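Local structure of Phthiocerol/phenolphthiocerol synthesis polyketide synthase type I PpsC (Mycobacterium tuberculosis, 5NJI) at residues F222-P226 and V227-I231; L286-G290 and D291-G295; F60-D64 and L65-P69. The protein is a mycobacterial type I polyketide synthase of phthiocerol and phenolphthiocerol synthesis, whose dehydratase domain binds an enoyl-CoA and probably removes water from beta-hydroxyacyl chains. The protein carries 1 engineered substitution. All blocks are in the same frame, centred on the assembly; numbering follows the deposited sequence.

Interaction 1: F222-P226 and V227-I231. With 8Z2 (~{S}-[2-[3-[[(2~{R})-4-[[[(2~{R},3~{S},4~{R},5~{R})-5-(6-aminopurin-9-yl)-4-oxidanyl-3-phosphonooxy-oxolan-2-yl]methoxy-oxidanyl-phosphoryl]oxy-oxidanyl-phosphoryl]oxy-3,3-dimethyl-2-oxidanyl-butanoyl]amino]propanoylamino]ethyl] (~{E})-dodec-2-enethioate), chain B.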
loop_
_atom_site.group_PDB
_atom_site.type_symbol
_atom_site.label_atom_id
_atom_site.label_comp_id
_atom_site.label_asym_id
_atom_site.label_seq_id
_atom_site.Cartn_x
_atom_site.Cartn_y
_atom_site.Cartn_z
ATOM N N PHE A 222 -7.464 -2.194 10.951
ATOM C CA PHE A 222 -6.807 -1.457 9.875
ATOM C C PHE A 222 -7.518 -0.142 9.582
ATOM O O PHE A 222 -8.746 -0.098 9.462
ATOM C CB PHE A 222 -6.748 -2.275 8.584
ATOM C CG PHE A 222 -5.879 -3.507 8.652
ATOM C CD1 PHE A 222 -4.832 -3.609 9.546
ATOM C CD2 PHE A 222 -6.098 -4.557 7.777
ATOM C CE1 PHE A 222 -4.034 -4.739 9.582
ATOM C CE2 PHE A 222 -5.319 -5.677 7.804
ATOM C CZ PHE A 222 -4.278 -5.777 8.714
ATOM N N MET A 223 -6.709 0.853 9.332
ATOM C CA MET A 223 -7.174 2.154 8.892
ATOM C C MET A 223 -7.338 2.025 7.343
ATOM O O MET A 223 -8.335 2.389 6.764
ATOM C CB MET A 223 -6.213 3.328 9.189
ATOM C CG MET A 223 -5.944 3.627 10.641
ATOM S SD MET A 223 -7.410 4.296 11.357
ATOM C CE MET A 223 -7.496 5.826 10.486
ATOM N N LEU A 224 -6.435 1.357 6.773
ATOM C CA LEU A 224 -6.295 1.184 5.308
ATOM C C LEU A 224 -5.879 -0.266 5.057
ATOM O O LEU A 224 -5.018 -0.693 5.685
ATOM C CB LEU A 224 -5.164 2.162 4.766
ATOM C CG LEU A 224 -4.720 2.348 3.308
ATOM C CD1 LEU A 224 -5.896 2.740 2.425
ATOM C CD2 LEU A 224 -3.557 3.338 3.114
ATOM N N HIS A 225 -6.638 -1.037 4.514
ATOM C CA HIS A 225 -6.372 -2.468 4.345
ATOM C C HIS A 225 -5.206 -2.619 3.310
ATOM O O HIS A 225 -5.404 -2.332 2.215
ATOM C CB HIS A 225 -7.629 -3.293 3.889
ATOM C CG HIS A 225 -7.492 -4.774 4.092
ATOM N ND1 HIS A 225 -6.393 -5.478 3.684
ATOM C CD2 HIS A 225 -8.291 -5.677 4.714
ATOM C CE1 HIS A 225 -6.522 -6.739 4.036
ATOM N NE2 HIS A 225 -7.666 -6.886 4.657
ATOM N N PRO A 226 -4.036 -3.085 3.720
ATOM C CA PRO A 226 -2.912 -3.160 2.818
ATOM C C PRO A 226 -3.156 -4.023 1.547
ATOM O O PRO A 226 -2.679 -3.777 0.517
ATOM C CB PRO A 226 -1.792 -3.790 3.683
ATOM C CG PRO A 226 -2.181 -3.560 5.040
ATOM C CD PRO A 226 -3.655 -3.432 5.095
ATOM N N VAL A 227 -3.888 -5.104 1.727
ATOM C CA VAL A 227 -4.036 -6.024 0.575
ATOM C C VAL A 227 -4.891 -5.332 -0.469
ATOM O O VAL A 227 -4.697 -5.346 -1.606
ATOM C CB VAL A 227 -4.700 -7.400 0.933
ATOM C CG1 VAL A 227 -4.887 -8.259 -0.261
ATOM C CG2 VAL A 227 -3.926 -8.052 2.058
ATOM N N MET A 228 -5.935 -4.681 0.011
ATOM C CA MET A 228 -6.762 -3.843 -0.876
ATOM C C MET A 228 -6.079 -2.554 -1.774
ATOM O O MET A 228 -6.130 -2.406 -2.893
ATOM C CB MET A 228 -8.093 -3.288 -0.258
ATOM C CG MET A 228 -9.107 -2.826 -1.253
ATOM S SD MET A 228 -9.897 -4.333 -1.910
ATOM C CE MET A 228 -11.401 -3.794 -2.622
ATOM N N MET A 229 -5.231 -1.904 -0.976
ATOM C CA MET A 229 -4.366 -0.890 -1.527
ATOM C C MET A 229 -3.421 -1.572 -2.569
ATOM O O MET A 229 -3.250 -1.084 -3.605
ATOM C CB MET A 229 -3.507 -0.109 -0.517
ATOM C CG MET A 229 -2.587 0.892 -1.163
ATOM S SD MET A 229 -1.909 1.894 0.142
ATOM C CE MET A 229 -0.737 2.833 -0.767
ATOM N N ASP A 230 -2.794 -2.701 -2.223
ATOM C CA ASP A 230 -1.930 -3.345 -3.192
ATOM C C ASP A 230 -2.703 -3.742 -4.444
ATOM O O ASP A 230 -2.197 -3.576 -5.558
ATOM C CB ASP A 230 -1.245 -4.573 -2.585
ATOM C CG ASP A 230 -0.148 -5.112 -3.492
ATOM O OD1 ASP A 230 0.947 -4.501 -3.512
ATOM O OD2 ASP A 230 -0.385 -6.110 -4.216
ATOM N N ILE A 231 -3.916 -4.288 -4.278
ATOM C CA ILE A 231 -4.743 -4.673 -5.421
ATOM C C ILE A 231 -5.009 -3.466 -6.302
ATOM O O ILE A 231 -4.892 -3.530 -7.531
ATOM C CB ILE A 231 -6.054 -5.329 -4.936
ATOM C CG1 ILE A 231 -5.789 -6.714 -4.355
ATOM C CG2 ILE A 231 -7.080 -5.439 -6.084
ATOM C CD1 ILE A 231 -6.917 -7.209 -3.427
HETATM C C2 8Z2 B . 16.380 9.493 2.807
HETATM C C4 8Z2 B . 17.704 7.973 1.615
HETATM C C5 8Z2 B . 18.601 8.015 2.572
HETATM C C6 8Z2 B . 18.435 8.780 3.621
HETATM C C8 8Z2 B . 19.351 6.687 1.107
HETATM C C10 8Z2 B . 4.020 -2.688 -12.516
HETATM C C11 8Z2 B . 4.207 -1.732 -13.624
HETATM C C12 8Z2 B . 5.334 -2.153 -14.487
HETATM N N9 8Z2 B . 18.144 7.099 0.733
HETATM N N7 8Z2 B . 19.586 7.210 2.265
HETATM N N3 8Z2 B . 16.579 8.705 1.706
HETATM N N1 8Z2 B . 17.345 9.534 3.771
HETATM N N6 8Z2 B . 19.414 8.722 4.489
HETATM C "C1'" 8Z2 B . 17.000 7.117 -0.390
HETATM C "C2'" 8Z2 B . 17.426 8.325 -1.135
HETATM O "O2'" 8Z2 B . 16.151 8.945 -1.234
HETATM C "C3'" 8Z2 B . 18.105 7.690 -2.457
HETATM O "O3'" 8Z2 B . 18.998 8.682 -3.041
HETATM C "C4'" 8Z2 B . 16.680 6.969 -2.947
HETATM O "O4'" 8Z2 B . 16.377 6.307 -1.633
HETATM C "C5'" 8Z2 B . 16.509 5.900 -4.015
HETATM O "O5'" 8Z2 B . 17.158 4.706 -3.790
HETATM P P1 8Z2 B . 18.605 4.503 -3.568
HETATM O O11 8Z2 B . 18.609 4.650 -2.117
HETATM O O12 8Z2 B . 19.531 5.572 -4.021
HETATM O O6 8Z2 B . 19.170 2.972 -4.064
HETATM P P2 8Z2 B . 19.513 1.839 -2.966
HETATM O O21 8Z2 B . 19.650 2.412 -1.493
HETATM O O22 8Z2 B . 20.560 0.901 -3.011
HETATM O O7 8Z2 B . 18.105 1.048 -3.216
HETATM C CPA 8Z2 B . 17.147 1.214 -4.276
HETATM C CPB 8Z2 B . 16.046 0.173 -3.937
HETATM C CP8 8Z2 B . 15.563 0.487 -2.510
HETATM C CP7 8Z2 B . 14.893 0.233 -4.887
HETATM C CP9 8Z2 B . 16.667 -1.218 -3.988
HETATM O OP3 8Z2 B . 15.073 1.769 -2.554
HETATM C CP6 8Z2 B . 14.473 -0.472 -1.966
HETATM O OP2 8Z2 B . 14.733 -1.616 -1.855
HETATM N NP2 8Z2 B . 13.367 0.064 -1.472
HETATM C CP5 8Z2 B . 12.270 -0.651 -0.859
HETATM C CP4 8Z2 B . 11.214 -0.961 -1.904
HETATM C CP3 8Z2 B . 10.069 -1.736 -1.213
HETATM O OP1 8Z2 B . 10.277 -2.344 -0.220
HETATM N NP1 8Z2 B . 8.884 -1.708 -1.771
HETATM C CP2 8Z2 B . 7.744 -2.353 -1.192
HETATM C CP1 8Z2 B . 7.768 -3.824 -1.408
HETATM S S 8Z2 B . 7.565 -4.234 -3.169
HETATM P P3 8Z2 B . 20.323 9.171 -1.989
HETATM O O31 8Z2 B . 20.804 7.681 -1.352
HETATM O O32 8Z2 B . 20.012 9.864 -0.807
HETATM O O33 8Z2 B . 21.520 9.807 -2.547
HETATM C CA1 8Z2 B . 6.076 -3.942 -3.390
HETATM C CA2 8Z2 B . 5.566 -4.233 -4.752
HETATM O OA1 8Z2 B . 5.274 -3.524 -2.616
HETATM C CA3 8Z2 B . 4.150 -3.920 -5.035
HETATM C CA4 8Z2 B . 3.666 -4.168 -6.404
HETATM C CA5 8Z2 B . 2.298 -3.590 -6.666
HETATM C CA6 8Z2 B . 1.896 -3.831 -8.112
HETATM C CA7 8Z2 B . 2.612 -2.849 -9.068
HETATM C CA8 8Z2 B . 2.616 -3.328 -10.506
HETATM C CA9 8Z2 B . 2.995 -2.238 -11.545
#
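Leu224, His225 and Pro226 meet Val227 to Asp230 at the start of helix 226-234, a helix of the C-terminal half of what is, by family, a double-hotdog dehydratase; His225 is its N-cap. Before the cap, Phe222 packs on both residues of the helix start: Pro226 CD lies over one of its faces, toward the rim, and Phe222 CD2 sits 3.9 Å above the centre of the His225 imidazole. Leu224, in the conformer described of two, directs CD2 at Met229 SD, 3.7 Å away, and both side chains also rest on Leu308. His225 comes next. Its CG is trans to the backbone N (chi1 -163°), which turns the ring back toward the first helical turn, where ND1 accepts the amide of Val227 at 3.2 Å. That donor lies close to the imidazole plane, though the bond is bent, with 144° at the hydrogen. On the far side of the ring NE2 binds the carbonyl of Ala215, an arrangement consistent with a neutral imidazole protonated on NE2. Val227 CG2 runs alongside His225, 3.5 Å from CE1, and the His225 carbonyl receives Met229 N in a nearly straight bond (170°). Pro226, with no N-H to satisfy, fills the first helical position, and its O takes Asp230 N at 2.9 Å. The Asp230 carboxylate borders the acyl chain of the ligand: OD2 is hydrogen-bonded to Gln234, while OD1 lies 3.6 Å from CA3, the beta carbon, and as close to CA5.

Interaction 2: L286-G290 and D291-G295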
loop_
_atom_site.group_PDB
_atom_site.type_symbol
_atom_site.label_atom_id
_atom_site.label_comp_id
_atom_site.label_asym_id
_atom_site.label_seq_id
_atom_site.Cartn_x
_atom_site.Cartn_y
_atom_site.Cartn_z
ATOM N N LEU A 286 -0.107 5.452 -15.563
ATOM C CA LEU A 286 1.323 5.323 -15.360
ATOM C C LEU A 286 2.057 6.066 -16.462
ATOM O O LEU A 286 1.661 5.996 -17.632
ATOM C CB LEU A 286 1.719 3.851 -15.356
ATOM C CG LEU A 286 3.120 3.438 -14.909
ATOM C CD1 LEU A 286 3.293 3.644 -13.418
ATOM C CD2 LEU A 286 3.351 2.004 -15.236
ATOM N N ALA A 287 3.095 6.810 -16.077
ATOM C CA ALA A 287 3.949 7.546 -16.998
ATOM C C ALA A 287 5.414 7.293 -16.652
ATOM O O ALA A 287 5.771 7.063 -15.489
ATOM C CB ALA A 287 3.654 9.063 -16.943
ATOM N N ALA A 288 6.265 7.309 -17.673
ATOM C CA ALA A 288 7.702 7.281 -17.455
ATOM C C ALA A 288 8.193 8.611 -16.901
ATOM O O ALA A 288 7.697 9.686 -17.267
ATOM C CB ALA A 288 8.437 6.960 -18.759
ATOM N N ALA A 289 9.196 8.527 -16.030
ATOM C CA ALA A 289 9.872 9.679 -15.444
ATOM C C ALA A 289 11.362 9.334 -15.493
ATOM O O ALA A 289 11.961 8.858 -14.529
ATOM C CB ALA A 289 9.386 9.971 -14.028
ATOM N N GLY A 290 11.960 9.539 -16.657
ATOM C CA GLY A 290 13.326 9.092 -16.852
ATOM C C GLY A 290 13.408 7.584 -16.695
ATOM O O GLY A 290 12.683 6.826 -17.356
ATOM N N ASP A 291 14.269 7.142 -15.784
ATOM C CA ASP A 291 14.472 5.720 -15.540
ATOM C C ASP A 291 13.473 5.161 -14.548
ATOM O O ASP A 291 13.515 3.966 -14.254
ATOM C CB ASP A 291 15.894 5.455 -15.030
ATOM C CG ASP A 291 16.179 6.117 -13.700
ATOM O OD1 ASP A 291 15.476 7.092 -13.341
ATOM O OD2 ASP A 291 17.126 5.668 -13.020
ATOM N N ARG A 292 12.584 5.991 -14.032
ATOM C CA ARG A 292 11.570 5.563 -13.086
ATOM C C ARG A 292 10.196 5.645 -13.728
ATOM O O ARG A 292 10.036 6.119 -14.856
ATOM C CB ARG A 292 11.646 6.414 -11.822
ATOM C CG ARG A 292 12.942 6.178 -11.078
ATOM C CD ARG A 292 12.843 6.457 -9.608
ATOM N NE ARG A 292 13.950 5.812 -8.912
ATOM C CZ ARG A 292 14.235 5.993 -7.633
ATOM N NH1 ARG A 292 13.498 6.812 -6.901
ATOM N NH2 ARG A 292 15.264 5.353 -7.096
ATOM N N LEU A 293 9.200 5.141 -12.999
ATOM C CA LEU A 293 7.802 5.199 -13.405
ATOM C C LEU A 293 7.005 5.896 -12.315
ATOM O O LEU A 293 7.304 5.731 -11.126
ATOM C CB LEU A 293 7.248 3.791 -13.648
ATOM C CG LEU A 293 8.042 2.961 -14.652
ATOM C CD1 LEU A 293 7.657 1.499 -14.500
ATOM C CD2 LEU A 293 7.804 3.425 -16.074
ATOM N N VAL A 294 6.023 6.703 -12.714
ATOM C CA VAL A 294 5.172 7.424 -11.767
ATOM C C VAL A 294 3.713 7.167 -12.115
ATOM O O VAL A 294 3.272 7.423 -13.242
ATOM C CB VAL A 294 5.455 8.936 -11.747
ATOM C CG1 VAL A 294 4.475 9.647 -10.834
ATOM C CG2 VAL A 294 6.878 9.188 -11.272
ATOM N N GLY A 295 2.949 6.687 -11.131
ATOM C CA GLY A 295 1.568 6.337 -11.340
ATOM C C GLY A 295 0.640 7.100 -10.412
ATOM O O GLY A 295 1.056 7.785 -9.465
HETATM O O HOH W 1 11.354 4.664 -17.017
#
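Leu286-Ala289 and Arg292-Gly295 run antiparallel, their short axes at 146°, as the two arms of a beta hairpin closed by a type II' turn from Ala289 to Arg292. Two hydrogen-bonded pairs hold them: Ala287 with Val294, where Val294 N reaches Ala287 O at 2.8 Å, and Ala289 with Arg292, where Ala289 N reaches Arg292 O at 2.8 Å. Gly290 takes the second place of the turn with a positive phi of 61°, a conformation that favours glycine. A water donates to Gly290 O at 2.6 Å and also to Arg292 O, linking the second residue of the turn to its last, where strand 292-300 begins.

Leu286, Ala288 and Leu293 occupy one face. Leu286 CG stands opposite the backbone N (chi1 -169°), carrying CD1 across to the partner strand, where it meets Leu293 CB at 4.0 Å and lies 3.8 Å from Gly295 CA. The methyl thus rests on the backbone of the glycine. This face turns to helix 240-246, with Leu286 on Ala242 and Leu293 on Thr241. On the other face Ala289 CB touches Val294 CG2 at 3.8 Å, a diagonal pairing.

Arg292 belongs to this second face as well, but its chain stretches away from the hairpin. Its NH1 forms a salt bridge with Glu314 on the adjoining strand 306-317, and its side chain comes within about 3 Å of the bound acyl-CoA. There NH2 approaches C5' of the ligand's ribose. The bridge probably steadies the guanidinium, and the positive charge, partly balanced by Glu314, lies near the diphosphate and may favour it at longer range.

Interaction 3: F60-D64 and L65-P69. Engineered in segment 60-64: Phe60 (natural residue His). With 8Z2 (~{S}-[2-[3-[[(2~{R})-4-[[[(2~{R},3~{S},4~{R},5~{R})-5-(6-aminopurin-9-yl)-4-oxidanyl-3-phosphonooxy-oxolan-2-yl]methoxy-oxidanyl-phosphoryl]oxy-oxidanyl-phosphoryl]oxy-3,3-dimethyl-2-oxidanyl-butanoyl]amino]propanoylamino]ethyl] (~{E})-dodec-2-enethioate), chain B.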
loop_
_atom_site.group_PDB
_atom_site.type_symbol
_atom_site.label_atom_id
_atom_site.label_comp_id
_atom_site.label_asym_id
_atom_site.label_seq_id
_atom_site.Cartn_x
_atom_site.Cartn_y
_atom_site.Cartn_z
ATOM N N PHE A 60 2.562 -12.512 -0.243
ATOM C CA PHE A 60 3.271 -11.440 -0.933
ATOM C C PHE A 60 4.742 -11.822 -1.045
ATOM O O PHE A 60 5.484 -11.742 -0.065
ATOM C CB PHE A 60 3.108 -10.104 -0.226
ATOM C CG PHE A 60 3.424 -8.950 -1.123
ATOM C CD1 PHE A 60 2.446 -8.409 -1.938
ATOM C CD2 PHE A 60 4.715 -8.475 -1.224
ATOM C CE1 PHE A 60 2.738 -7.371 -2.779
ATOM C CE2 PHE A 60 5.021 -7.443 -2.073
ATOM C CZ PHE A 60 4.025 -6.896 -2.866
ATOM N N VAL A 61 5.143 -12.243 -2.232
ATOM C CA VAL A 61 6.438 -12.868 -2.458
ATOM C C VAL A 61 7.139 -12.176 -3.616
ATOM O O VAL A 61 6.515 -11.823 -4.620
ATOM C CB VAL A 61 6.259 -14.370 -2.731
ATOM C CG1 VAL A 61 7.566 -15.021 -3.188
ATOM C CG2 VAL A 61 5.696 -15.058 -1.489
ATOM N N ILE A 62 8.439 -11.951 -3.461
ATOM C CA ILE A 62 9.288 -11.422 -4.520
ATOM C C ILE A 62 10.495 -12.342 -4.640
ATOM O O ILE A 62 11.212 -12.557 -3.657
ATOM C CB ILE A 62 9.733 -9.977 -4.250
ATOM C CG1 ILE A 62 8.516 -9.055 -4.162
ATOM C CG2 ILE A 62 10.695 -9.511 -5.352
ATOM C CD1 ILE A 62 8.846 -7.601 -4.007
ATOM N N ASP A 63 10.695 -12.923 -5.818
ATOM C CA ASP A 63 11.841 -13.813 -6.035
ATOM C C ASP A 63 11.896 -14.894 -4.953
ATOM O O ASP A 63 12.946 -15.158 -4.354
ATOM C CB ASP A 63 13.153 -13.018 -6.069
ATOM C CG ASP A 63 13.277 -12.126 -7.293
ATOM O OD1 ASP A 63 12.544 -12.345 -8.279
ATOM O OD2 ASP A 63 14.131 -11.209 -7.270
ATOM N N ASP A 64 10.734 -15.506 -4.703
ATOM C CA ASP A 64 10.531 -16.611 -3.761
ATOM C C ASP A 64 10.566 -16.207 -2.289
ATOM O O ASP A 64 10.242 -17.032 -1.428
ATOM C CB ASP A 64 11.566 -17.723 -3.977
ATOM C CG ASP A 64 11.376 -18.451 -5.288
ATOM O OD1 ASP A 64 10.208 -18.648 -5.694
ATOM O OD2 ASP A 64 12.397 -18.826 -5.905
ATOM N N LEU A 65 10.920 -14.966 -1.976
ATOM C CA LEU A 65 11.013 -14.528 -0.581
ATOM C C LEU A 65 9.779 -13.730 -0.179
ATOM O O LEU A 65 9.312 -12.874 -0.935
ATOM C CB LEU A 65 12.257 -13.665 -0.338
ATOM C CG LEU A 65 13.605 -14.254 -0.736
ATOM C CD1 LEU A 65 14.698 -13.284 -0.326
ATOM C CD2 LEU A 65 13.814 -15.606 -0.107
ATOM N N VAL A 66 9.287 -13.993 1.032
ATOM C CA VAL A 66 8.187 -13.214 1.603
ATOM C C VAL A 66 8.707 -11.829 1.951
ATOM O O VAL A 66 9.664 -11.684 2.713
ATOM C CB VAL A 66 7.612 -13.904 2.846
ATOM C CG1 VAL A 66 6.511 -13.047 3.498
ATOM C CG2 VAL A 66 7.070 -15.293 2.498
ATOM N N VAL A 67 8.075 -10.803 1.396
ATOM C CA VAL A 67 8.516 -9.430 1.545
ATOM C C VAL A 67 7.314 -8.626 2.007
ATOM O O VAL A 67 6.186 -8.885 1.588
ATOM C CB VAL A 67 9.067 -8.892 0.210
ATOM C CG1 VAL A 67 9.207 -7.377 0.225
ATOM C CG2 VAL A 67 10.400 -9.546 -0.082
ATOM N N LEU A 68 7.546 -7.652 2.860
ATOM C CA LEU A 68 6.429 -6.870 3.342
ATOM C C LEU A 68 5.993 -5.890 2.258
ATOM O O LEU A 68 6.831 -5.143 1.737
ATOM C CB LEU A 68 6.794 -6.099 4.609
ATOM C CG LEU A 68 5.595 -5.532 5.368
ATOM C CD1 LEU A 68 4.814 -6.663 6.038
ATOM C CD2 LEU A 68 6.040 -4.519 6.392
ATOM N N PRO A 69 4.719 -5.864 1.876
ATOM C CA PRO A 69 4.329 -4.985 0.769
ATOM C C PRO A 69 4.356 -3.518 1.169
ATOM O O PRO A 69 4.143 -3.154 2.328
ATOM C CB PRO A 69 2.913 -5.451 0.428
ATOM C CG PRO A 69 2.393 -6.037 1.661
ATOM C CD PRO A 69 3.579 -6.668 2.357
HETATM C C2 8Z2 B . 16.380 9.493 2.807
HETATM C C4 8Z2 B . 17.704 7.973 1.615
HETATM C C5 8Z2 B . 18.601 8.015 2.572
HETATM C C6 8Z2 B . 18.435 8.780 3.621
HETATM C C8 8Z2 B . 19.351 6.687 1.107
HETATM C C10 8Z2 B . 4.020 -2.688 -12.516
HETATM C C11 8Z2 B . 4.207 -1.732 -13.624
HETATM C C12 8Z2 B . 5.334 -2.153 -14.487
HETATM N N9 8Z2 B . 18.144 7.099 0.733
HETATM N N7 8Z2 B . 19.586 7.210 2.265
HETATM N N3 8Z2 B . 16.579 8.705 1.706
HETATM N N1 8Z2 B . 17.345 9.534 3.771
HETATM N N6 8Z2 B . 19.414 8.722 4.489
HETATM C "C1'" 8Z2 B . 17.000 7.117 -0.390
HETATM C "C2'" 8Z2 B . 17.426 8.325 -1.135
HETATM O "O2'" 8Z2 B . 16.151 8.945 -1.234
HETATM C "C3'" 8Z2 B . 18.105 7.690 -2.457
HETATM O "O3'" 8Z2 B . 18.998 8.682 -3.041
HETATM C "C4'" 8Z2 B . 16.680 6.969 -2.947
HETATM O "O4'" 8Z2 B . 16.377 6.307 -1.633
HETATM C "C5'" 8Z2 B . 16.509 5.900 -4.015
HETATM O "O5'" 8Z2 B . 17.158 4.706 -3.790
HETATM P P1 8Z2 B . 18.605 4.503 -3.568
HETATM O O11 8Z2 B . 18.609 4.650 -2.117
HETATM O O12 8Z2 B . 19.531 5.572 -4.021
HETATM O O6 8Z2 B . 19.170 2.972 -4.064
HETATM P P2 8Z2 B . 19.513 1.839 -2.966
HETATM O O21 8Z2 B . 19.650 2.412 -1.493
HETATM O O22 8Z2 B . 20.560 0.901 -3.011
HETATM O O7 8Z2 B . 18.105 1.048 -3.216
HETATM C CPA 8Z2 B . 17.147 1.214 -4.276
HETATM C CPB 8Z2 B . 16.046 0.173 -3.937
HETATM C CP8 8Z2 B . 15.563 0.487 -2.510
HETATM C CP7 8Z2 B . 14.893 0.233 -4.887
HETATM C CP9 8Z2 B . 16.667 -1.218 -3.988
HETATM O OP3 8Z2 B . 15.073 1.769 -2.554
HETATM C CP6 8Z2 B . 14.473 -0.472 -1.966
HETATM O OP2 8Z2 B . 14.733 -1.616 -1.855
HETATM N NP2 8Z2 B . 13.367 0.064 -1.472
HETATM C CP5 8Z2 B . 12.270 -0.651 -0.859
HETATM C CP4 8Z2 B . 11.214 -0.961 -1.904
HETATM C CP3 8Z2 B . 10.069 -1.736 -1.213
HETATM O OP1 8Z2 B . 10.277 -2.344 -0.220
HETATM N NP1 8Z2 B . 8.884 -1.708 -1.771
HETATM C CP2 8Z2 B . 7.744 -2.353 -1.192
HETATM C CP1 8Z2 B . 7.768 -3.824 -1.408
HETATM S S 8Z2 B . 7.565 -4.234 -3.169
HETATM P P3 8Z2 B . 20.323 9.171 -1.989
HETATM O O31 8Z2 B . 20.804 7.681 -1.352
HETATM O O32 8Z2 B . 20.012 9.864 -0.807
HETATM O O33 8Z2 B . 21.520 9.807 -2.547
HETATM C CA1 8Z2 B . 6.076 -3.942 -3.390
HETATM C CA2 8Z2 B . 5.566 -4.233 -4.752
HETATM O OA1 8Z2 B . 5.274 -3.524 -2.616
HETATM C CA3 8Z2 B . 4.150 -3.920 -5.035
HETATM C CA4 8Z2 B . 3.666 -4.168 -6.404
HETATM C CA5 8Z2 B . 2.298 -3.590 -6.666
HETATM C CA6 8Z2 B . 1.896 -3.831 -8.112
HETATM C CA7 8Z2 B . 2.612 -2.849 -9.068
HETATM C CA8 8Z2 B . 2.616 -3.328 -10.506
HETATM C CA9 8Z2 B . 2.995 -2.238 -11.545
#
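Phe60 points CG away from its own backbone N (chi1 -161°) and turns its ring roughly perpendicular (chi2 87°), which lays one face beneath Pro69. Pro69 CB sits 3.6 Å from the ring centroid and 3° off its normal, a CH-pi contact over the middle of the ring. Phe60 is an engineered replacement of the natural histidine. Its far edge meets the ligand, CZ lying 3.6 Å from CA2 of the enoyl chain. Ile62, extended along its side chain, brings CD1 to 3.7 Å from the thioester sulfur, and Leu68 O reaches the pantetheine carbon CP1 at 3.5 Å. The backbone that presents these groups is a hairpin with a type I' turn from Ile62 to Leu65, in which Ile62 N binds Leu65 O at 2.8 Å. Val67 N then reaches Phe60 O at 3.1 Å, continuing the pairing toward Pro69. On the face away from Ile62 and Leu65, Val61 CG2 and Val66 CG2 meet, and Val67 CG2 packs on Ile62 CB. The spacing of residue 60, positive-phi Asp64 and Pro69 fits the HxxxGxxxxP motif, with Asp in place of Gly, that carries the catalytic histidine in hotdog-fold dehydratases.

From the N terminus, the chain first makes interaction 3, a tight hairpin ahead of helix 70-84, then interaction 1 at the start of helix 226-234, and last interaction 2 at the turn between strands 281-289 and 292-300. All three are local closures in series; none nests in or crosses another. Residues 60-69 lie in the N-terminal part of the dehydratase and 222-231 in the C-terminal part, and the two meet where Asp230 OD1 packs 3.5 Å from Phe60 CE1, both beside the acyl chain. Interaction 2 stands apart, about 10 Å from interaction 1 at the nearest atoms, and reaches the same ligand through Arg292.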